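Local coordinates for cyclic di-GMP-binding protein XC_3703 (Xanthomonas campestris pv. campestris, PDB 5B7W) that binds the bacterial second messenger cyclic di-GMP to regulate virulence and biofilm formation and, in its absence, promotes binding of a LysR-type transcriptional regulator to its target genes, at residues K106-K111 with D126-T131; A143-A148 with L152-D157. All blocks are in the same frame, centred on the assembly; numbering follows the deposited sequence.

Interaction 1 of 2, residues K106-K111 with D126-T131; sequences KQLVAK and DKLRVT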
# COMPACT_ATOMS: atom_id res chain seq x y z
N LYS A 106 -11.20 13.20 -0.83
CA LYS A 106 -12.60 13.62 -0.72
C LYS A 106 -13.48 12.50 -0.18
O LYS A 106 -14.43 12.77 0.56
CB LYS A 106 -13.12 14.07 -2.08
CG LYS A 106 -12.42 15.27 -2.66
CD LYS A 106 -12.62 15.30 -4.15
CE LYS A 106 -12.22 16.64 -4.71
NZ LYS A 106 -12.85 16.89 -6.03
N GLN A 107 -13.20 11.25 -0.56
CA GLN A 107 -13.85 10.14 0.11
C GLN A 107 -13.54 10.17 1.60
O GLN A 107 -14.43 9.94 2.43
CB GLN A 107 -13.44 8.81 -0.51
CG GLN A 107 -13.77 8.72 -1.99
CD GLN A 107 -13.45 7.36 -2.58
OE1 GLN A 107 -13.19 6.41 -1.85
NE2 GLN A 107 -13.45 7.27 -3.91
N LEU A 108 -12.29 10.49 1.97
CA LEU A 108 -11.97 10.49 3.39
C LEU A 108 -12.71 11.60 4.12
O LEU A 108 -13.12 11.41 5.28
CB LEU A 108 -10.46 10.58 3.63
CG LEU A 108 -9.74 9.25 3.44
CD1 LEU A 108 -8.26 9.38 3.81
CD2 LEU A 108 -10.43 8.19 4.27
N VAL A 109 -12.95 12.73 3.47
CA VAL A 109 -13.69 13.81 4.11
C VAL A 109 -15.17 13.43 4.24
O VAL A 109 -15.84 13.81 5.21
CB VAL A 109 -13.48 15.13 3.35
CG1 VAL A 109 -14.22 16.30 4.00
CG2 VAL A 109 -11.99 15.45 3.24
N ALA A 110 -15.68 12.63 3.29
CA ALA A 110 -17.12 12.43 3.21
C ALA A 110 -17.64 11.48 4.30
O ALA A 110 -18.72 11.70 4.85
CB ALA A 110 -17.53 11.93 1.83
N LYS A 111 -16.90 10.41 4.60
CA LYS A 111 -17.33 9.55 5.71
C LYS A 111 -17.06 10.21 7.06
O LYS A 111 -17.78 9.96 8.04
CB LYS A 111 -16.61 8.21 5.66
CG LYS A 111 -16.72 7.41 4.37
CD LYS A 111 -15.53 6.42 4.35
CE LYS A 111 -15.29 5.81 2.95
NZ LYS A 111 -16.43 5.06 2.41
N ASP A 126 -0.65 15.15 -0.91
CA ASP A 126 -1.13 13.78 -0.89
C ASP A 126 -1.49 13.31 0.52
O ASP A 126 -1.63 12.11 0.75
CB ASP A 126 -0.09 12.85 -1.51
CG ASP A 126 1.26 12.93 -0.81
OD1 ASP A 126 1.46 13.87 -0.01
OD2 ASP A 126 2.11 12.05 -1.06
N LYS A 127 -1.63 14.24 1.46
CA LYS A 127 -2.00 13.94 2.83
C LYS A 127 -3.29 14.67 3.19
O LYS A 127 -3.69 15.63 2.52
CB LYS A 127 -0.89 14.35 3.81
CG LYS A 127 0.46 13.72 3.53
CD LYS A 127 1.51 14.24 4.50
CE LYS A 127 2.84 13.53 4.32
NZ LYS A 127 3.82 13.90 5.38
N LEU A 128 -3.94 14.20 4.25
CA LEU A 128 -5.16 14.80 4.76
C LEU A 128 -4.91 15.24 6.20
O LEU A 128 -4.70 14.41 7.08
CB LEU A 128 -6.33 13.83 4.69
CG LEU A 128 -7.69 14.39 5.13
CD1 LEU A 128 -8.20 15.42 4.13
CD2 LEU A 128 -8.71 13.28 5.33
N ARG A 129 -4.92 16.55 6.43
CA ARG A 129 -4.79 17.08 7.78
C ARG A 129 -6.17 17.23 8.41
O ARG A 129 -7.07 17.84 7.82
CB ARG A 129 -4.06 18.42 7.80
CG ARG A 129 -3.80 18.93 9.21
CD ARG A 129 -2.92 20.17 9.23
NE ARG A 129 -1.57 19.89 8.73
CZ ARG A 129 -0.64 19.21 9.39
NH1 ARG A 129 0.55 19.02 8.84
NH2 ARG A 129 -0.90 18.71 10.59
N VAL A 130 -6.32 16.68 9.61
CA VAL A 130 -7.58 16.70 10.34
C VAL A 130 -7.41 17.59 11.56
O VAL A 130 -6.46 17.42 12.34
CB VAL A 130 -8.01 15.28 10.75
CG1 VAL A 130 -9.29 15.32 11.56
CG2 VAL A 130 -8.18 14.41 9.51
N THR A 131 -8.32 18.55 11.73
CA THR A 131 -8.28 19.47 12.85
C THR A 131 -9.57 19.36 13.66
O THR A 131 -10.66 19.21 13.09
CB THR A 131 -8.09 20.92 12.38
OG1 THR A 131 -9.29 21.38 11.73
CG2 THR A 131 -6.92 21.02 11.41

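Interaction 2 of 2, residues A143-A148 with L152-D157; sequences AVLKKA and LPLQFD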
# COMPACT_ATOMS: atom_id res chain seq x y z
N ALA A 143 -9.94 6.57 15.28
CA ALA A 143 -10.58 5.28 15.52
C ALA A 143 -11.59 4.95 14.42
O ALA A 143 -11.75 3.78 14.04
CB ALA A 143 -11.26 5.26 16.89
N VAL A 144 -12.27 5.97 13.89
CA VAL A 144 -13.20 5.74 12.79
C VAL A 144 -12.44 5.40 11.51
O VAL A 144 -12.80 4.46 10.79
CB VAL A 144 -14.11 6.97 12.59
CG1 VAL A 144 -14.69 6.98 11.18
CG2 VAL A 144 -15.22 6.97 13.62
N LEU A 145 -11.37 6.15 11.22
CA LEU A 145 -10.62 5.92 9.99
C LEU A 145 -9.97 4.54 9.98
O LEU A 145 -9.87 3.90 8.93
CB LEU A 145 -9.57 7.01 9.80
CG LEU A 145 -10.09 8.41 9.46
CD1 LEU A 145 -8.97 9.43 9.52
CD2 LEU A 145 -10.76 8.42 8.09
N LYS A 146 -9.52 4.06 11.15
CA LYS A 146 -8.97 2.71 11.24
C LYS A 146 -10.01 1.67 10.86
O LYS A 146 -9.77 0.81 10.00
CB LYS A 146 -8.45 2.45 12.65
CG LYS A 146 -7.17 3.18 13.03
CD LYS A 146 -6.61 2.62 14.34
CE LYS A 146 -5.66 3.60 15.02
NZ LYS A 146 -4.29 3.54 14.46
N LYS A 147 -11.18 1.73 11.49
CA LYS A 147 -12.25 0.75 11.27
C LYS A 147 -13.12 1.06 10.06
O LYS A 147 -14.33 0.84 10.10
CB LYS A 147 -13.10 0.65 12.54
CG LYS A 147 -12.35 0.18 13.77
CD LYS A 147 -13.28 0.03 14.96
CE LYS A 147 -14.48 -0.85 14.62
NZ LYS A 147 -14.05 -2.21 14.16
N ALA A 148 -12.53 1.56 8.98
CA ALA A 148 -13.28 1.93 7.79
C ALA A 148 -13.08 0.89 6.69
O ALA A 148 -12.30 -0.05 6.82
CB ALA A 148 -12.85 3.32 7.30
N LEU A 152 -7.07 1.87 0.86
CA LEU A 152 -5.70 2.27 1.17
C LEU A 152 -5.36 2.05 2.64
O LEU A 152 -6.19 2.32 3.52
CB LEU A 152 -5.43 3.74 0.84
CG LEU A 152 -4.81 4.12 -0.51
CD1 LEU A 152 -5.87 4.26 -1.58
CD2 LEU A 152 -3.99 5.40 -0.40
N PRO A 153 -4.15 1.58 2.92
CA PRO A 153 -3.66 1.59 4.30
C PRO A 153 -3.46 3.02 4.78
O PRO A 153 -2.95 3.87 4.05
CB PRO A 153 -2.33 0.83 4.22
CG PRO A 153 -2.39 0.09 2.91
CD PRO A 153 -3.19 0.95 2.00
N LEU A 154 -3.87 3.28 6.02
CA LEU A 154 -3.80 4.61 6.61
C LEU A 154 -2.87 4.58 7.82
O LEU A 154 -2.97 3.68 8.66
CB LEU A 154 -5.18 5.11 7.02
CG LEU A 154 -6.22 5.29 5.91
CD1 LEU A 154 -7.51 5.87 6.48
CD2 LEU A 154 -5.68 6.16 4.80
N GLN A 155 -1.98 5.56 7.89
CA GLN A 155 -1.20 5.84 9.08
C GLN A 155 -1.46 7.27 9.51
O GLN A 155 -2.06 8.07 8.78
CB GLN A 155 0.30 5.61 8.85
CG GLN A 155 0.64 4.25 8.26
CD GLN A 155 0.69 4.27 6.75
OE1 GLN A 155 1.33 5.13 6.15
NE2 GLN A 155 0.01 3.32 6.12
N PHE A 156 -1.00 7.61 10.72
CA PHE A 156 -1.28 8.91 11.30
C PHE A 156 -0.04 9.42 12.02
O PHE A 156 0.55 8.69 12.82
CB PHE A 156 -2.47 8.84 12.27
CG PHE A 156 -3.64 8.06 11.73
CD1 PHE A 156 -4.62 8.68 10.97
CD2 PHE A 156 -3.75 6.70 11.98
CE1 PHE A 156 -5.69 7.96 10.48
CE2 PHE A 156 -4.82 5.97 11.48
CZ PHE A 156 -5.79 6.61 10.73
N ASP A 157 0.35 10.65 11.73
CA ASP A 157 1.55 11.24 12.31
C ASP A 157 1.41 12.75 12.31
O ASP A 157 0.33 13.29 12.04
CB ASP A 157 2.80 10.78 11.55
CG ASP A 157 2.89 11.38 10.15
OD1 ASP A 157 1.85 11.81 9.61
OD2 ASP A 157 4.00 11.40 9.59

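Interaction 1 of 2, residues K106-K111 with D126-T131
Helix 102-114 lies over strand 127-132 with Leu108 and Leu128 as the pair whose CA atoms are the nearest across the two segments, 8.2 Å apart. At that spacing the main chains do not meet, and side chains alone bridge the gap. Leu128 sends one methyl to each of two consecutive helix residues. Its CD2 rests against CB of Leu108 at 3.6 Å, near the root of that side chain, while its CD1 reaches CG2 of Val109 at 3.9 Å. CB of Leu128 points toward the helix, and chi1 of -176° turns the fork beside its carbonyl carbon, where the two methyls meet Leu108 and Val109. Leu108 points toward the strand, but its touching atom is CB, since the branch beyond runs on to Ile100 and Phe150. Val109 offers a single methyl, and this side chain and Leu128 also pack on Ala121 of the adjacent strand 119-124. On the sheet's other face Arg129 forms a salt bridge with Asp5. Both leucines are buried, Val109 is partly exposed, and every atom pair within reach is carbon to carbon. The seam therefore rests on apolar packing, which fixes the helix to the sheet without any directional polar bond between these two segments.

Interaction 2 of 2, residues A143-A148 with L152-D157
Leu145 and Phe156 make the closest approach between the end of helix 135-146 and the chain that returns into strand 155-160. Leu145 is buried and works from two levels. Its CD1 meets the ring edge of Phe156, near the ring plane, 3.7 Å from CE1. Closer to the backbone, its CB lies 3.9 Å from CZ of the same ring and 4.1 Å from CD1 of Leu154, and that leucine methyl also comes within 3.9 Å of the carbonyl O of Leu145. Leu145 further packs on Val6, Leu108 and Leu112, which places it in the core between the sheet and both helices. Lys146 follows, exposed, and comes to the CE2 flank of the ring, round from the CE1-CZ edge that Leu145 meets. Its CG is 4.0 Å from CE2 of Phe156, the chain beyond bows away, and a bend at the last torsion (chi4 -83°) brings NZ back to 3.9 Å from CE2, approaching the ring obliquely. Lys147 is the first residue to leave helical angles, and the chain turns back through three intervening residues. Strand 155-160 is an edge strand, paired with strand 3-7, and the contact is the closing helix-to-strand connection of an RRM-like domain, in which two helices pack on one side of a four-stranded antiparallel sheet.

From the N terminus, strand 3-7 takes the place between strands 127-132 and 155-160 in the sheet before the chain passes through the other domain. After its return, interaction 1 closes the loop from helix 102-114 through strand 119-124 to strand 127-132. Helix 135-146 follows, and interaction 2 then closes a much tighter turn into strand 155-160. The two loops run in series, neither nested nor crossed. Their centres are 11 Å apart, and they join directly: CD2 of Leu108 is 3.8 Å from CD2 of Leu145. Together they tie both helices to one face of the same sheet.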